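Local coordinates for protein dual function macrocyclase-peptidase POPB (Galerina marginata, PDB 5N4B) that cleaves peptide bonds after proline and macrocyclises peptide precursors in the biosynthesis of the amanitin toxins, at residues A[590-593]-A[594-597]; A[638-641]-A[642-645]. The protein carries 1 engineered substitution. All coordinates share one frame; numbering follows the deposited sequence.

Contact 1. Residues A[590-593]-A[594-597]; sequences RAPE and GTFG
Thr595 reaches back over the turn to Pro592 and grips its carbonyl oxygen twice. Thr595 OG1 donates to Pro592 O at 2.8 Å, and Thr595 N bonds the same oxygen at 3.0 Å; both donors arrive from one face of the carbonyl plane, tilted out of it. The side chain can do this because OG1 stands anti to its own carbonyl carbon (chi1 -64°), on the side of the backbone N. Thr595 OG1 also lies 3.4 Å from Pro592 CD, so this corner is filled by proline ring and threonine together. Toward the aromatic ring the packing turns apolar: Ala591 CB, small enough to fit, meets Phe596 CE2 at 3.6 Å, while Thr595 CG2 sits 3.7 Å above the centre of the Phe596 ring.

The outer side is looser. Residues 592-595 form a type II beta turn, whose third position, Gly594, has a positive phi (85°) that glycine adopts readily. Glu593, before it, sends its CB off the turn, and at the end of the extended chain OE1 accepts a hydrogen bond from Val650 N; a carboxylate suits this exposed corner by supplying the acceptor.

Ala591 is where the chain leaves helix 579-590; Ala591 and Phe596 face helix 548-563, and the turn carries the chain into strand 598-602 of the alpha/beta-hydrolase sheet.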
ATOM      1  N   ARG A 590       4.439  21.407  13.804  1.00 14.37           N
ATOM      2  CA  ARG A 590       5.120  22.473  13.060  1.00 13.69           C
ATOM      3  C   ARG A 590       4.203  23.612  12.635  1.00 16.20           C
ATOM      4  O   ARG A 590       4.652  24.776  12.555  1.00 18.77           O
ATOM      5  CB  ARG A 590       5.808  21.896  11.818  1.00 14.57           C
ATOM      6  CG  ARG A 590       6.968  20.972  12.171  1.00 16.13           C
ATOM      7  CD  ARG A 590       7.661  20.324  10.971  1.00 14.83           C
ATOM      8  NE  ARG A 590       8.422  21.304  10.211  1.00 18.40           N
ATOM      9  CZ  ARG A 590       9.649  21.733  10.513  1.00 23.61           C
ATOM     10  NH1 ARG A 590      10.314  21.227  11.541  1.00 23.16           N
ATOM     11  NH2 ARG A 590      10.232  22.667   9.774  1.00 26.72           N
ATOM     12  N   ALA A 591       2.960  23.347  12.326  1.00 12.61           N
ATOM     13  CA  ALA A 591       2.123  24.372  11.728  1.00 13.54           C
ATOM     14  C   ALA A 591       1.733  25.415  12.763  1.00 14.80           C
ATOM     15  O   ALA A 591       1.668  25.123  13.952  1.00 13.99           O
ATOM     16  CB  ALA A 591       0.844  23.738  11.206  1.00 14.77           C
ATOM     17  N   PRO A 592       1.430  26.631  12.325  1.00 14.94           N
ATOM     18  CA  PRO A 592       0.918  27.626  13.252  1.00 15.52           C
ATOM     19  C   PRO A 592      -0.304  27.106  14.022  1.00 17.70           C
ATOM     20  O   PRO A 592      -1.136  26.345  13.510  1.00 15.94           O
ATOM     21  CB  PRO A 592       0.575  28.803  12.352  1.00 17.88           C
ATOM     22  CG  PRO A 592       1.417  28.643  11.172  1.00 17.86           C
ATOM     23  CD  PRO A 592       1.541  27.137  10.951  1.00 16.40           C
ATOM     24  N   GLU A 593      -0.412  27.517  15.286  1.00 18.19           N
ATOM     25  CA  GLU A 593      -1.577  27.196  16.083  1.00 17.58           C
ATOM     26  C   GLU A 593      -2.846  27.537  15.313  1.00 17.04           C
ATOM     27  O   GLU A 593      -2.949  28.590  14.687  1.00 19.62           O
ATOM     28  CB  GLU A 593      -1.488  27.987  17.394  1.00 21.05           C
ATOM     29  CG  GLU A 593      -2.530  27.630  18.354  1.00 25.94           C
ATOM     30  CD  GLU A 593      -2.348  28.387  19.690  1.00 36.11           C
ATOM     31  OE1 GLU A 593      -1.356  28.153  20.455  1.00 23.66           O
ATOM     32  OE2 GLU A 593      -3.184  29.280  19.920  1.00 41.32           O
ATOM     33  N   GLY A 594      -3.798  26.606  15.314  1.00 18.29           N
ATOM     34  CA  GLY A 594      -5.081  26.769  14.662  1.00 17.86           C
ATOM     35  C   GLY A 594      -5.104  26.432  13.189  1.00 19.38           C
ATOM     36  O   GLY A 594      -6.141  26.594  12.542  1.00 19.72           O
ATOM     37  N   THR A 595      -4.006  25.950  12.625  1.00 15.49           N
ATOM     38  CA  THR A 595      -4.025  25.542  11.221  1.00 16.01           C
ATOM     39  C   THR A 595      -4.961  24.362  11.012  1.00 15.42           C
ATOM     40  O   THR A 595      -5.621  24.268   9.968  1.00 17.08           O
ATOM     41  CB  THR A 595      -2.617  25.141  10.770  1.00 13.63           C
ATOM     42  OG1 THR A 595      -1.734  26.251  10.825  1.00 15.64           O
ATOM     43  CG2 THR A 595      -2.569  24.637   9.330  1.00 15.67           C
ATOM     44  N   PHE A 596      -5.008  23.444  11.970  1.00 13.86           N
ATOM     45  CA  PHE A 596      -5.824  22.250  11.856  1.00 12.80           C
ATOM     46  C   PHE A 596      -6.845  22.223  12.967  1.00 11.91           C
ATOM     47  O   PHE A 596      -6.573  22.676  14.074  1.00 14.79           O
ATOM     48  CB  PHE A 596      -4.933  21.027  11.992  1.00 12.73           C
ATOM     49  CG  PHE A 596      -3.808  20.990  11.009  1.00 10.51           C
ATOM     50  CD1 PHE A 596      -4.080  20.835   9.668  1.00 11.13           C
ATOM     51  CD2 PHE A 596      -2.498  21.112  11.393  1.00 12.22           C
ATOM     52  CE1 PHE A 596      -3.068  20.818   8.727  1.00 11.10           C
ATOM     53  CE2 PHE A 596      -1.454  21.079  10.453  1.00 12.81           C
ATOM     54  CZ  PHE A 596      -1.758  20.924   9.122  1.00 12.92           C
ATOM     55  N   GLY A 597      -8.009  21.661  12.660  1.00 12.32           N
ATOM     56  CA  GLY A 597      -9.076  21.483  13.633  1.00 13.65           C
ATOM     57  C   GLY A 597      -9.127  20.098  14.234  1.00 12.45           C
ATOM     58  O   GLY A 597      -9.771  19.913  15.266  1.00 13.59           O
TER

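Contact 2. Residues A[638-641]-A[642-645]; sequences PLSP and VHNV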
ATOM      1  N   PRO A 638      15.540  18.236  14.176  1.00 15.87           N
ATOM      2  CA  PRO A 638      14.508  19.296  14.218  1.00 16.36           C
ATOM      3  C   PRO A 638      13.170  18.907  13.608  1.00 15.55           C
ATOM      4  O   PRO A 638      12.213  19.661  13.771  1.00 17.04           O
ATOM      5  CB  PRO A 638      15.139  20.450  13.428  1.00 19.91           C
ATOM      6  CG  PRO A 638      16.546  20.031  13.159  1.00 27.41           C
ATOM      7  CD  PRO A 638      16.698  18.594  13.348  1.00 18.11           C
ATOM      8  N   LEU A 639      13.099  17.796  12.886  1.00 14.18           N
ATOM      9  CA  LEU A 639      11.865  17.320  12.296  1.00 15.52           C
ATOM     10  C   LEU A 639      11.182  16.237  13.125  1.00 15.44           C
ATOM     11  O   LEU A 639       9.989  15.985  12.929  1.00 17.45           O
ATOM     12  CB  LEU A 639      12.176  16.753  10.907  1.00 17.04           C
ATOM     13  CG  LEU A 639      11.019  16.540   9.969  1.00 21.67           C
ATOM     14  CD1 LEU A 639      10.364  17.899   9.698  1.00 32.68           C
ATOM     15  CD2 LEU A 639      11.593  15.941   8.683  1.00 26.02           C
ATOM     16  N   SER A 640      11.895  15.542  13.989  1.00 13.60           N
ATOM     17  CA  SER A 640      11.345  14.353  14.657  1.00 12.79           C
ATOM     18  C   SER A 640      10.201  14.744  15.574  1.00 14.08           C
ATOM     19  O   SER A 640      10.440  15.499  16.523  1.00 13.82           O
ATOM     20  CB  SER A 640      12.431  13.788  15.522  1.00 15.59           C
ATOM     21  OG  SER A 640      11.966  12.638  16.178  1.00 14.46           O
ATOM     22  N   PRO A 641       8.979  14.272  15.368  1.00 11.58           N
ATOM     23  CA  PRO A 641       7.857  14.801  16.166  1.00 12.18           C
ATOM     24  C   PRO A 641       8.019  14.577  17.652  1.00 11.99           C
ATOM     25  O   PRO A 641       7.709  15.478  18.434  1.00 13.89           O
ATOM     26  CB  PRO A 641       6.632  14.072  15.562  1.00 12.47           C
ATOM     27  CG  PRO A 641       7.059  13.808  14.138  1.00 13.40           C
ATOM     28  CD  PRO A 641       8.522  13.508  14.198  1.00 11.42           C
ATOM     29  N   VAL A 642       8.519  13.424  18.069  1.00 11.83           N
ATOM     30  CA  VAL A 642       8.675  13.123  19.494  1.00 13.98           C
ATOM     31  C   VAL A 642       9.631  14.087  20.160  1.00 13.70           C
ATOM     32  O   VAL A 642       9.561  14.250  21.376  1.00 15.84           O
ATOM     33  CB  VAL A 642       9.184  11.672  19.614  1.00 14.31           C
ATOM     34  CG1 VAL A 642       9.820  11.378  20.966  1.00 20.53           C
ATOM     35  CG2 VAL A 642       8.043  10.665  19.350  1.00 15.82           C
ATOM     36  N   HIS A 643      10.515  14.727  19.405  1.00 13.36           N
ATOM     37  CA  HIS A 643      11.544  15.602  19.959  1.00 14.06           C
ATOM     38  C   HIS A 643      11.276  17.083  19.784  1.00 14.46           C
ATOM     39  O   HIS A 643      12.141  17.879  20.154  1.00 18.00           O
ATOM     40  CB  HIS A 643      12.900  15.229  19.378  1.00 15.15           C
ATOM     41  CG  HIS A 643      13.233  13.805  19.633  1.00 14.38           C
ATOM     42  ND1 HIS A 643      13.018  12.800  18.712  1.00 14.98           N
ATOM     43  CD2 HIS A 643      13.645  13.194  20.767  1.00 15.93           C
ATOM     44  CE1 HIS A 643      13.302  11.642  19.262  1.00 14.74           C
ATOM     45  NE2 HIS A 643      13.694  11.852  20.511  1.00 15.81           N
ATOM     46  N   ASN A 644      10.110  17.472  19.263  1.00 13.91           N
ATOM     47  CA  ASN A 644       9.829  18.864  18.970  1.00 14.23           C
ATOM     48  C   ASN A 644       8.520  19.366  19.553  1.00 15.07           C
ATOM     49  O   ASN A 644       8.023  20.415  19.134  1.00 17.49           O
ATOM     50  CB  ASN A 644       9.951  19.100  17.477  1.00 15.91           C
ATOM     51  CG  ASN A 644      11.395  19.082  17.051  1.00 17.75           C
ATOM     52  OD1 ASN A 644      12.128  20.079  17.221  1.00 18.02           O
ATOM     53  ND2 ASN A 644      11.872  17.933  16.591  1.00 14.90           N
ATOM     54  N   VAL A 645       7.933  18.647  20.504  1.00 15.69           N
ATOM     55  CA  VAL A 645       6.706  19.099  21.159  1.00 14.51           C
ATOM     56  C   VAL A 645       7.047  20.251  22.088  1.00 14.02           C
ATOM     57  O   VAL A 645       8.078  20.228  22.755  1.00 18.70           O
ATOM     58  CB  VAL A 645       6.051  17.939  21.922  1.00 15.08           C
ATOM     59  CG1 VAL A 645       4.820  18.437  22.632  1.00 16.15           C
ATOM     60  CG2 VAL A 645       5.726  16.795  20.991  1.00 15.51           C
TER
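Ser640 and His643 meet side chain to side chain, hydroxyl to ring edge: Ser640 OG and His643 ND1 share a hydrogen bond of 2.7 Å, close to the imidazole plane, in which either could be the donor. With OG set anti to the backbone N of Ser640 (chi1 -179°), the hydroxyl extends towards the histidine, whose ring also has Ser640 CB in plane at its edge. One face of the His643 imidazole is covered by Val642 CG1, offset toward the rim and 3.8 Å above the plane, so the ring is positioned by a polar contact at its edge and an apolar one over a face. Ser640 OG also hydrogen-bonds Leu608 N, and a hydroxyl suits this buried place because it can both donate and accept.

Asn644 approaches the carbonyl of the same serine. Asn644 ND2 donates to Ser640 O at 2.8 Å in a nearly straight bond (165°), with the acceptor lying almost in the amide plane, and is also bonded to Tyr637 O. His643 N reaches Ser640 O at 3.0 Å from the opposite face of the carbonyl plane, leaving this oxygen held between two donors. Two overlapping beta turns, 640-643 and 641-644, make up this part of the loop from helix 630-636 to strand 653-659 in the catalytic alpha/beta-hydrolase domain.

The second turn is closed by Asn644 N, which bonds Pro641 O at 3.2 Å. Proline fits at 641, the second position of the first turn, where neither turn bond needs an N-H and its ring holds phi near the required value (-61°). Pro641 O also has Val645 CG2 beside it at 3.5 Å. Pro641 packs on Leu582 and Met585 of helix 579-590, and both Pro641 and Val645 touch Phe673 of helix 668-680.

In the fold
Both contacts lie in the alpha/beta-hydrolase domain, contact 1 first along the chain, with their centres about 15 Å apart. Helix 579-590 relates them: it runs directly after the catalytic serine position, here the engineered Ala578, and contact 1 turns the chain back at its far end, whereas contact 2 packs against its side. Arg590, at that end, brings NH1 to 3.3 Å from Pro638 O in a packing contact that joins the two. The strands that follow them, 598-602 and 653-659, are parallel neighbours in the central sheet. Both turns thus adjoin the helix that starts at the nucleophile position, yet lie away from the annotated catalytic residues.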